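Local coordinates for CRISPR-associated protein, Cse2 family (Thermobifida fusca, PDB 4H79) that probably binds nucleic acid as the small CasB (Cse2) subunit of the CRISPR-associated Cascade complex, at residues V40-L43 with A44-R48. Numbering follows the deposited sequence.
Sequences VATL and ARLRR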
loop_
_atom_site.group_PDB
_atom_site.type_symbol
_atom_site.label_atom_id
_atom_site.label_comp_id
_atom_site.label_asym_id
_atom_site.label_seq_id
_atom_site.Cartn_x
_atom_site.Cartn_y
_atom_site.Cartn_z
ATOM N N VAL A 40 -15.346 -1.786 10.362
ATOM C CA VAL A 40 -15.880 -2.696 9.353
ATOM C C VAL A 40 -16.476 -1.907 8.147
ATOM O O VAL A 40 -16.201 -2.230 6.975
ATOM C CB VAL A 40 -16.961 -3.619 9.976
ATOM C CG1 VAL A 40 -17.736 -4.395 8.900
ATOM C CG2 VAL A 40 -16.310 -4.616 10.966
ATOM N N ALA A 41 -17.297 -0.901 8.433
ATOM C CA ALA A 41 -17.943 -0.068 7.373
ATOM C C ALA A 41 -16.912 0.710 6.603
ATOM O O ALA A 41 -17.025 0.834 5.395
ATOM C CB ALA A 41 -18.953 0.947 7.982
ATOM N N THR A 42 -15.901 1.274 7.301
ATOM C CA THR A 42 -14.879 2.032 6.629
ATOM C C THR A 42 -14.078 1.207 5.610
ATOM O O THR A 42 -13.878 1.634 4.452
ATOM C CB THR A 42 -13.881 2.644 7.656
ATOM O OG1 THR A 42 -14.617 3.586 8.436
ATOM C CG2 THR A 42 -12.691 3.344 6.944
ATOM N N LEU A 43 -13.642 0.017 6.013
ATOM C CA LEU A 43 -12.897 -0.861 5.084
ATOM C C LEU A 43 -13.824 -1.280 3.935
ATOM O O LEU A 43 -13.369 -1.250 2.754
ATOM C CB LEU A 43 -12.452 -2.136 5.833
ATOM C CG LEU A 43 -11.354 -1.837 6.858
ATOM C CD1 LEU A 43 -11.011 -3.116 7.600
ATOM C CD2 LEU A 43 -10.082 -1.250 6.182
ATOM N N ALA A 44 -15.104 -1.605 4.214
ATOM C CA ALA A 44 -16.037 -1.986 3.118
ATOM C C ALA A 44 -16.245 -0.836 2.150
ATOM O O ALA A 44 -16.285 -1.020 0.885
ATOM C CB ALA A 44 -17.408 -2.363 3.689
ATOM N N ARG A 45 -16.433 0.371 2.692
ATOM C CA ARG A 45 -16.612 1.558 1.769
ATOM C C ARG A 45 -15.362 1.849 0.919
ATOM O O ARG A 45 -15.484 2.222 -0.276
ATOM C CB ARG A 45 -16.987 2.809 2.583
ATOM C CG ARG A 45 -18.435 2.700 3.132
ATOM C CD ARG A 45 -18.766 3.797 4.149
ATOM N NE ARG A 45 -19.076 5.015 3.412
ATOM C CZ ARG A 45 -19.046 6.247 3.932
ATOM N NH1 ARG A 45 -18.721 6.438 5.214
ATOM N NH2 ARG A 45 -19.332 7.291 3.160
ATOM N N LEU A 46 -14.175 1.689 1.525
ATOM C CA LEU A 46 -12.920 1.805 0.776
ATOM C C LEU A 46 -12.845 0.789 -0.389
ATOM O O LEU A 46 -12.496 1.168 -1.533
ATOM C CB LEU A 46 -11.723 1.594 1.664
ATOM C CG LEU A 46 -11.409 2.825 2.582
ATOM C CD1 LEU A 46 -10.492 2.403 3.703
ATOM C CD2 LEU A 46 -10.865 4.008 1.794
ATOM N N ARG A 47 -13.191 -0.490 -0.121
ATOM C CA ARG A 47 -13.271 -1.420 -1.232
ATOM C C ARG A 47 -14.280 -1.040 -2.311
ATOM O O ARG A 47 -14.032 -1.203 -3.498
ATOM C CB ARG A 47 -13.589 -2.847 -0.702
ATOM C CG ARG A 47 -12.364 -3.424 0.097
ATOM C CD ARG A 47 -12.707 -4.939 0.453
ATOM N NE ARG A 47 -13.980 -5.097 1.236
ATOM C CZ ARG A 47 -14.043 -5.069 2.584
ATOM N NH1 ARG A 47 -12.927 -4.844 3.287
ATOM N NH2 ARG A 47 -15.192 -5.282 3.206
ATOM N N ARG A 48 -15.453 -0.564 -1.916
ATOM C CA ARG A 48 -16.502 -0.260 -2.880
ATOM C C ARG A 48 -16.065 0.964 -3.695
ATOM O O ARG A 48 -16.459 1.125 -4.872
ATOM C CB ARG A 48 -17.842 -0.002 -2.138
ATOM C CG ARG A 48 -19.015 0.380 -3.042
ATOM C CD ARG A 48 -20.365 0.005 -2.405
ATOM N NE ARG A 48 -20.651 0.735 -1.155
ATOM C CZ ARG A 48 -21.078 1.984 -1.108
ATOM N NH1 ARG A 48 -21.339 2.539 0.075
ATOM N NH2 ARG A 48 -21.250 2.683 -2.257
HETATM O O HOH W 1 -15.445 -4.667 6.013
#
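Arg-47 sets its CG opposite the carbonyl carbon (chi1 -69°) and bends at chi3 (-57°), which folds its guanidinium back along the helix toward Leu-43. There the group lies with one face over the peptide between Leu-43 and Ala-44; its NH1 comes within 3.7 Å of Leu-43 CB, and the same face passes Leu-43 O and Ala-44 CA near the rim. A water in the guanidinium plane accepts from Arg-47 NH2 at 2.9 Å and donates to Val-40 O at 2.7 Å. Val-40 O therefore has two donors, this water and Ala-44 N at 3.0 Å. NH1 is held by Ala-96 O of helix 80-99, so hydrogen bonds at both terminal nitrogens, one of them to a water, limit the rotation of the group. A leucine in place of Arg-47 would probably deprive Ala-96 O and the bridging water of the guanidinium N-H groups they accept from, and remove the flat cover over the Leu-43 to Ala-44 peptide. Further round, Thr-42 and Leu-46 run side by side, with CG2 of Thr-42 4.0 Å from CD1 of Leu-46, while Thr-42 OG1 bonds back to Arg-38 O. The alkyl part of Arg-45 lies against its own helix, CG 3.3 Å from Ala-41 O. Regular i to i+4 bonds, such as Arg-47 N to Leu-43 O (3.0 Å, 168° at the hydrogen), make this plain alpha-helix. Within helix 37-49, Leu-43 touches Ile-28 and Tyr-32 of helix 16-33 as well as Tyr-95 and Ala-96 of helix 80-99, and Leu-46 touches both Ala-96 and Ile-64 of the short helix 61-64.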